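Local structure of endoglucanase (Humicola insolens, 1DYS) at residues Lys20-Arg25 and Tyr42-Val47; Leu12-Tyr17 and Thr49-Ser54; Ala211-Phe216 and Gly258-Phe263. The protein hydrolyses internal beta-1,4-glucosidic linkages in cellulose as a family 6 glycoside hydrolase, an endoglucanase active in the breakdown of plant biomass. One frame throughout, in Å; residues are numbered along the deposited sequence.

Contact 1 (Lys20-Arg25 and Tyr42-Val47); sequences KLDQTR and YVQEKV
This is a sparse, partly buried helix-helix contact near the periphery of the catalytic domain, between helix 15-29 and the last turn of helix 34-46. The two segments run nearly antiparallel, with axes 10.1 Å apart at closest approach and a crossing angle of -151°. One long side chain, Q44, spans most of that gap. Its CG is anti to the carbonyl carbon and the chain stays extended beyond it, so the methylene CG rests on CB of L21 while the amide reaches on to the opposite helix. There NE2 donates to OD1 of D22 at 2.9 Å, a nearly straight bond (174°) in the amide plane that enters the anti lone pair of the carboxylate. The other end of the amide, OE1, sits 3.3 Å from CD of R25, near the plane of the guanidinium, which is nearly parallel to the amide. A long salt bridge, R25 NE to D22 OD1, joins the two partners of the amide. On the inner side L21 CD1 meets V43 CG1 at 3.6 Å, the two side chains crossing at about a right angle. L21 packs on W330, and T24 touches both V40 and helix 332-340, so the three helices meet here.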
# COMPACT_ATOMS: atom_id res chain seq x y z
N LYS A 20 5.14 17.30 5.67
CA LYS A 20 6.04 16.62 4.75
C LYS A 20 6.82 17.61 3.89
O LYS A 20 8.01 17.40 3.60
CB LYS A 20 5.25 15.67 3.86
CG LYS A 20 4.53 14.58 4.68
CD LYS A 20 3.89 13.65 3.68
CE LYS A 20 2.73 12.86 4.19
NZ LYS A 20 2.27 11.87 3.18
N LEU A 21 6.22 18.72 3.52
CA LEU A 21 6.86 19.76 2.74
C LEU A 21 8.00 20.45 3.48
O LEU A 21 8.81 21.10 2.82
CB LEU A 21 5.83 20.85 2.35
CG LEU A 21 5.00 20.40 1.16
CD1 LEU A 21 3.77 21.30 0.96
CD2 LEU A 21 5.80 20.35 -0.14
N ASP A 22 7.99 20.35 4.80
CA ASP A 22 9.14 20.92 5.53
C ASP A 22 10.45 20.35 5.01
O ASP A 22 11.45 21.07 4.86
CB ASP A 22 9.03 20.73 7.04
CG ASP A 22 9.50 21.98 7.76
OD1 ASP A 22 8.90 23.04 7.47
OD2 ASP A 22 10.45 21.89 8.58
N GLN A 23 10.48 19.05 4.65
CA GLN A 23 11.69 18.47 4.07
C GLN A 23 12.09 19.24 2.82
O GLN A 23 13.27 19.52 2.59
CB GLN A 23 11.45 17.00 3.70
CG GLN A 23 12.67 16.36 3.06
CD GLN A 23 12.56 14.85 2.94
OE1 GLN A 23 13.50 14.20 2.46
NE2 GLN A 23 11.45 14.26 3.34
N THR A 24 11.09 19.61 2.00
CA THR A 24 11.39 20.33 0.76
C THR A 24 11.95 21.70 1.04
O THR A 24 12.90 22.16 0.42
CB THR A 24 10.13 20.44 -0.15
OG1 THR A 24 9.45 19.16 -0.11
CG2 THR A 24 10.48 20.74 -1.58
N ARG A 25 11.30 22.41 1.95
CA ARG A 25 11.75 23.72 2.39
C ARG A 25 13.16 23.60 2.96
O ARG A 25 13.97 24.41 2.51
CB ARG A 25 10.86 24.28 3.50
CG ARG A 25 10.89 25.82 3.50
CD ARG A 25 10.05 26.25 4.74
NE ARG A 25 10.90 25.80 5.85
CZ ARG A 25 11.93 26.58 6.20
NH1 ARG A 25 12.19 27.78 5.68
NH2 ARG A 25 12.70 26.06 7.13
N TYR A 42 4.93 29.08 1.39
CA TYR A 42 3.69 29.62 0.85
C TYR A 42 2.70 28.45 0.74
O TYR A 42 1.63 28.53 1.32
CB TYR A 42 3.81 30.31 -0.50
CG TYR A 42 2.55 30.86 -1.12
CD1 TYR A 42 1.63 30.07 -1.77
CD2 TYR A 42 2.27 32.23 -1.06
CE1 TYR A 42 0.48 30.57 -2.35
CE2 TYR A 42 1.12 32.75 -1.64
CZ TYR A 42 0.23 31.93 -2.28
OH TYR A 42 -0.91 32.46 -2.84
N VAL A 43 3.17 27.38 0.09
CA VAL A 43 2.28 26.21 0.01
C VAL A 43 1.95 25.69 1.40
O VAL A 43 0.82 25.25 1.66
CB VAL A 43 2.91 25.11 -0.87
CG1 VAL A 43 2.05 23.84 -0.93
CG2 VAL A 43 3.17 25.67 -2.25
N GLN A 44 2.92 25.64 2.33
CA GLN A 44 2.68 25.09 3.65
C GLN A 44 1.59 25.78 4.48
O GLN A 44 0.87 25.12 5.22
CB GLN A 44 3.97 25.12 4.52
CG GLN A 44 4.98 24.06 4.10
CD GLN A 44 6.23 24.16 4.96
OE1 GLN A 44 6.93 25.16 4.90
NE2 GLN A 44 6.52 23.14 5.78
N GLU A 45 1.52 27.09 4.34
CA GLU A 45 0.60 27.87 5.15
C GLU A 45 -0.62 28.37 4.42
O GLU A 45 -1.62 28.65 5.10
CB GLU A 45 1.35 29.10 5.66
CG GLU A 45 2.67 28.79 6.33
CD GLU A 45 3.08 29.83 7.34
OE1 GLU A 45 2.78 31.02 7.13
OE2 GLU A 45 3.72 29.47 8.36
N LYS A 46 -0.54 28.57 3.12
CA LYS A 46 -1.65 29.20 2.43
C LYS A 46 -2.35 28.41 1.36
O LYS A 46 -3.23 28.99 0.71
CB LYS A 46 -1.15 30.53 1.79
CG LYS A 46 -0.77 31.56 2.85
CD LYS A 46 0.54 32.25 2.48
CE LYS A 46 0.84 33.37 3.46
NZ LYS A 46 1.38 32.92 4.78
N VAL A 47 -1.94 27.16 1.10
CA VAL A 47 -2.60 26.49 -0.04
C VAL A 47 -3.36 25.26 0.46
O VAL A 47 -2.68 24.42 1.03
CB VAL A 47 -1.54 26.08 -1.07
CG1 VAL A 47 -2.08 25.22 -2.19
CG2 VAL A 47 -0.91 27.33 -1.74

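Contact 2 (Leu12-Tyr17 and Thr49-Ser54); sequences LVNSDY and TFYWIS
L12 opens the contact through its backbone: its O accepts from T49 N at 3.2 Å, with the donor above the carbonyl plane. Its side chain, CG anti to the backbone N, brings CD2 to the hydroxyl end of the Y51 ring. V13 turns its side chain from the strand segment but offers its carbonyl, and Y51 OH gives O of V13 a short though weak hydrogen bond (2.8 Å). N14 carries the centre. With CG anti to the backbone N (chi1 174°), its amide lies flat over one face of the Y51 ring, the planes 10° apart and CG 3.9 Å above the ring centre. ND2 donates to F50 O at 2.9 Å and also to a water that accepts from W52 N, so both its N-H groups are used. OD1 faces the other way and caps helix 15-29, taking a straight bond from Y17 N (3.1 Å) and a weaker one from D16 N. A second water links N14 N to T49 OG1. S15 N sends a weak bond to Y51 OH, which thus has weak bonds to V13 O and S15 N and a further one with N68 ND2; S15 OG binds N68 as well. At Y17 the ring atoms CD2 and CE2 both lie 3.5 Å from OG1 of T49, and OH reaches G312 O near E314, assigned to substrate binding. A single asparagine therefore serves as N-cap of the first helix and as a tie to strand 51-53 of the parallel sheet of the family 6 distorted beta/alpha barrel, which carries W52 and is followed by S54, both assigned to substrate binding.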
# COMPACT_ATOMS: atom_id res chain seq x y z
N LEU A 12 -9.13 24.29 3.32
CA LEU A 12 -8.28 24.09 4.48
C LEU A 12 -6.91 23.48 4.17
O LEU A 12 -6.84 22.55 3.37
CB LEU A 12 -9.02 23.27 5.54
CG LEU A 12 -8.30 23.03 6.87
CD1 LEU A 12 -8.32 24.25 7.78
CD2 LEU A 12 -8.90 21.83 7.59
N VAL A 13 -5.88 24.01 4.83
CA VAL A 13 -4.55 23.39 4.63
C VAL A 13 -4.58 21.95 5.16
O VAL A 13 -5.23 21.63 6.16
CB VAL A 13 -3.47 24.21 5.37
CG1 VAL A 13 -2.25 23.38 5.72
CG2 VAL A 13 -3.07 25.47 4.58
N ASN A 14 -3.87 21.05 4.49
CA ASN A 14 -3.72 19.67 4.93
C ASN A 14 -2.46 19.68 5.80
O ASN A 14 -1.33 19.88 5.32
CB ASN A 14 -3.63 18.74 3.73
CG ASN A 14 -3.33 17.29 4.05
OD1 ASN A 14 -2.75 17.03 5.08
ND2 ASN A 14 -3.75 16.39 3.14
N SER A 15 -2.58 19.46 7.11
CA SER A 15 -1.45 19.53 8.02
C SER A 15 -0.43 18.42 7.80
O SER A 15 0.76 18.67 8.01
CB SER A 15 -1.92 19.54 9.47
OG SER A 15 -2.79 18.45 9.68
N ASP A 16 -0.89 17.24 7.38
CA ASP A 16 0.11 16.17 7.16
C ASP A 16 1.00 16.53 5.98
O ASP A 16 2.24 16.41 6.01
CB ASP A 16 -0.61 14.85 6.94
CG ASP A 16 0.41 13.73 6.76
OD1 ASP A 16 1.44 13.65 7.48
OD2 ASP A 16 0.16 12.94 5.83
N TYR A 17 0.35 16.95 4.88
CA TYR A 17 1.09 17.38 3.71
C TYR A 17 2.02 18.53 4.01
O TYR A 17 3.19 18.63 3.62
CB TYR A 17 0.09 17.79 2.63
CG TYR A 17 0.61 18.25 1.31
CD1 TYR A 17 1.68 17.66 0.66
CD2 TYR A 17 -0.01 19.34 0.68
CE1 TYR A 17 2.09 18.12 -0.59
CE2 TYR A 17 0.40 19.81 -0.56
CZ TYR A 17 1.45 19.19 -1.17
OH TYR A 17 1.89 19.60 -2.41
N THR A 49 -5.26 21.72 0.67
CA THR A 49 -5.16 20.47 -0.07
C THR A 49 -6.16 19.50 0.57
O THR A 49 -6.35 19.59 1.79
CB THR A 49 -3.73 19.93 -0.02
OG1 THR A 49 -2.88 20.89 -0.69
CG2 THR A 49 -3.60 18.69 -0.90
N PHE A 50 -6.82 18.64 -0.22
CA PHE A 50 -7.67 17.67 0.44
C PHE A 50 -6.89 16.64 1.25
O PHE A 50 -5.70 16.38 1.04
CB PHE A 50 -8.37 16.86 -0.69
CG PHE A 50 -9.57 17.54 -1.25
CD1 PHE A 50 -9.52 18.83 -1.72
CD2 PHE A 50 -10.79 16.87 -1.29
CE1 PHE A 50 -10.64 19.44 -2.22
CE2 PHE A 50 -11.94 17.48 -1.77
CZ PHE A 50 -11.87 18.79 -2.26
N TYR A 51 -7.62 16.06 2.21
CA TYR A 51 -7.13 14.93 3.03
C TYR A 51 -7.66 13.63 2.42
O TYR A 51 -8.88 13.49 2.22
CB TYR A 51 -7.75 15.08 4.43
CG TYR A 51 -7.20 16.20 5.30
CD1 TYR A 51 -7.62 17.50 5.05
CD2 TYR A 51 -6.35 15.99 6.36
CE1 TYR A 51 -7.19 18.57 5.80
CE2 TYR A 51 -5.91 17.05 7.14
CZ TYR A 51 -6.33 18.34 6.84
OH TYR A 51 -5.86 19.38 7.62
N TRP A 52 -6.78 12.67 2.15
CA TRP A 52 -7.16 11.41 1.58
C TRP A 52 -7.45 10.35 2.64
O TRP A 52 -6.58 9.98 3.42
CB TRP A 52 -6.07 10.88 0.65
CG TRP A 52 -5.97 11.67 -0.63
CD1 TRP A 52 -5.60 12.98 -0.78
CD2 TRP A 52 -6.29 11.18 -1.95
NE1 TRP A 52 -5.60 13.33 -2.11
CE2 TRP A 52 -6.03 12.24 -2.84
CE3 TRP A 52 -6.74 9.95 -2.45
CZ2 TRP A 52 -6.22 12.10 -4.22
CZ3 TRP A 52 -6.92 9.82 -3.82
CH2 TRP A 52 -6.65 10.89 -4.69
N ILE A 53 -8.71 9.90 2.57
CA ILE A 53 -9.16 8.90 3.57
C ILE A 53 -9.18 7.55 2.86
O ILE A 53 -10.25 7.03 2.47
CB ILE A 53 -10.52 9.26 4.16
CG1 ILE A 53 -10.64 10.70 4.67
CG2 ILE A 53 -10.76 8.31 5.37
CD1 ILE A 53 -9.52 11.27 5.49
N SER A 54 -7.98 7.10 2.53
CA SER A 54 -7.77 5.99 1.59
C SER A 54 -7.93 4.60 2.16
O SER A 54 -7.70 3.63 1.45
CB SER A 54 -6.40 6.15 0.92
OG SER A 54 -6.28 7.47 0.34
O HOH W 1 -2.36 22.02 2.12
O HOH W 2 -4.04 13.26 2.85

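Contact 3 (Ala211-Phe216 and Gly258-Phe263); sequences AKIRGF and GLPTQF
F216 has the most surface buried here, followed by Q262 and P260. CB of F216 lies over the centre of the F263 ring, 3.8 Å above its plane; with CG anti to the carbonyl carbon, its own ring meets F263 obliquely, CD2 to CE1 at 3.7 Å. The far edge of the F216 ring reaches P260: CE2 lies 3.2 Å from O of P260, close to the ring plane. This buried carbonyl has no hydrogen-bonding partner in the model and, within the contact, faces the C-H edge of the ring. An alanine in place of F263 removes the ring on which CB and CD2 of F216 rest, and would probably loosen the packing against A247 and I250 of helix 243-255. The backbones pair as neighbouring parallel strands, 215-218 and 262-266, of the distorted beta/alpha barrel. F216 N donates to Q262 O at 2.7 Å, nearly along the C=O axis. CA of G215 lies 3.0 Å from the same oxygen, Q262 O, in a CA-H...O contact, and a CB here would collide with it. On the sheet face across from the phenylalanines, Q262 bends at chi2 and lays CG on a face of the R214 guanidinium, 3.4 Å above its plane and toward its rim. R214 NE is held by a salt bridge to D304, which also accepts from Q262 NE2, while Q262 OE1 takes a bond from T261 OG1 on a lone pair. Just before the two strands, CG of P260 presses tightly on I213 CG1 (3.5 Å), and a water joins R214 O to T261 N.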
# COMPACT_ATOMS: atom_id res chain seq x y z
N ALA A 211 -31.80 11.87 -2.76
CA ALA A 211 -30.36 11.99 -2.75
C ALA A 211 -29.86 13.05 -3.72
O ALA A 211 -30.36 13.15 -4.85
CB ALA A 211 -29.77 10.64 -3.17
N LYS A 212 -28.86 13.81 -3.28
CA LYS A 212 -28.30 14.76 -4.25
C LYS A 212 -26.77 14.77 -4.11
O LYS A 212 -26.23 14.45 -3.06
CB LYS A 212 -28.75 16.20 -4.14
CG LYS A 212 -29.12 16.77 -2.80
CD LYS A 212 -30.59 16.49 -2.55
CE LYS A 212 -31.49 17.68 -2.85
NZ LYS A 212 -32.70 17.62 -1.96
N ILE A 213 -26.18 15.28 -5.18
CA ILE A 213 -24.76 15.60 -5.18
C ILE A 213 -24.68 17.05 -5.69
O ILE A 213 -25.63 17.51 -6.36
CB ILE A 213 -23.88 14.71 -6.06
CG1 ILE A 213 -24.25 14.78 -7.53
CG2 ILE A 213 -23.92 13.28 -5.48
CD1 ILE A 213 -23.54 13.74 -8.40
N ARG A 214 -23.60 17.74 -5.35
CA ARG A 214 -23.46 19.10 -5.89
C ARG A 214 -22.98 19.06 -7.33
O ARG A 214 -23.27 19.89 -8.18
CB ARG A 214 -22.49 19.92 -5.02
CG ARG A 214 -21.96 21.18 -5.68
CD ARG A 214 -23.07 22.21 -5.89
NE ARG A 214 -22.47 23.46 -6.41
CZ ARG A 214 -23.27 24.51 -6.69
NH1 ARG A 214 -24.59 24.44 -6.54
NH2 ARG A 214 -22.70 25.61 -7.15
N GLY A 215 -22.16 18.04 -7.63
CA GLY A 215 -21.56 17.90 -8.91
C GLY A 215 -20.38 16.92 -8.88
O GLY A 215 -20.56 15.82 -8.38
N PHE A 216 -19.32 17.30 -9.59
CA PHE A 216 -18.27 16.34 -9.94
C PHE A 216 -16.85 16.82 -9.66
O PHE A 216 -16.69 18.04 -9.56
CB PHE A 216 -18.34 16.03 -11.48
CG PHE A 216 -19.78 15.73 -11.87
CD1 PHE A 216 -20.34 14.52 -11.53
CD2 PHE A 216 -20.56 16.72 -12.47
CE1 PHE A 216 -21.67 14.24 -11.81
CE2 PHE A 216 -21.88 16.43 -12.76
CZ PHE A 216 -22.44 15.22 -12.43
N GLY A 258 -31.19 16.55 -16.83
CA GLY A 258 -31.59 17.23 -15.62
C GLY A 258 -30.87 16.85 -14.33
O GLY A 258 -31.42 16.75 -13.23
N LEU A 259 -29.59 16.58 -14.44
CA LEU A 259 -28.75 16.17 -13.31
C LEU A 259 -27.80 17.30 -12.98
O LEU A 259 -27.72 18.26 -13.77
CB LEU A 259 -27.94 14.96 -13.78
CG LEU A 259 -28.68 13.69 -14.21
CD1 LEU A 259 -27.74 12.72 -14.90
CD2 LEU A 259 -29.36 13.01 -13.03
N PRO A 260 -27.11 17.25 -11.86
CA PRO A 260 -26.15 18.24 -11.41
C PRO A 260 -25.05 18.49 -12.43
O PRO A 260 -24.76 17.68 -13.29
CB PRO A 260 -25.58 17.82 -10.05
CG PRO A 260 -26.13 16.44 -9.90
CD PRO A 260 -27.22 16.15 -10.89
N THR A 261 -24.49 19.69 -12.36
CA THR A 261 -23.50 20.14 -13.34
C THR A 261 -22.17 20.66 -12.82
O THR A 261 -21.28 20.86 -13.66
CB THR A 261 -24.15 21.39 -14.03
OG1 THR A 261 -24.55 22.33 -13.04
CG2 THR A 261 -25.36 21.00 -14.86
N GLN A 262 -21.99 20.95 -11.56
CA GLN A 262 -20.88 21.72 -11.03
C GLN A 262 -19.59 20.97 -10.76
O GLN A 262 -19.65 19.91 -10.17
CB GLN A 262 -21.29 22.49 -9.77
CG GLN A 262 -22.49 23.40 -10.03
CD GLN A 262 -22.21 24.42 -11.13
OE1 GLN A 262 -22.77 24.32 -12.21
NE2 GLN A 262 -21.33 25.38 -10.90
N PHE A 263 -18.45 21.55 -11.16
CA PHE A 263 -17.18 20.85 -10.99
C PHE A 263 -16.24 21.49 -9.98
O PHE A 263 -16.25 22.68 -9.76
CB PHE A 263 -16.37 20.88 -12.31
CG PHE A 263 -16.71 19.77 -13.26
CD1 PHE A 263 -17.95 19.74 -13.86
CD2 PHE A 263 -15.87 18.69 -13.48
CE1 PHE A 263 -18.32 18.72 -14.69
CE2 PHE A 263 -16.22 17.68 -14.33
CZ PHE A 263 -17.47 17.65 -14.96
O HOH W 3 -25.22 21.08 -9.73

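Contacts 1 and 2 adjoin, sharing helix 15-29: V13 packs against the backbone of Q44, E45 and V47, where helix 34-46 gives way to the chain leading into strand 51-53. Contact 3 lies across the chain's centre from contact 1, about 33 Å between centres, and reaches the same parallel sheet as contact 2, with nearest atoms about 9 Å apart. Contact 2 is buried, closest to residues assigned to substrate binding, and relies on dense hydrogen bonding of backbone, asparagine and water. Contacts 1 and 3 are both partly buried: contact 1 depends on one glutamine and a small apolar patch, whereas contact 3 combines strand pairing with aromatic packing on one face and an arginine-glutamine pair on the other.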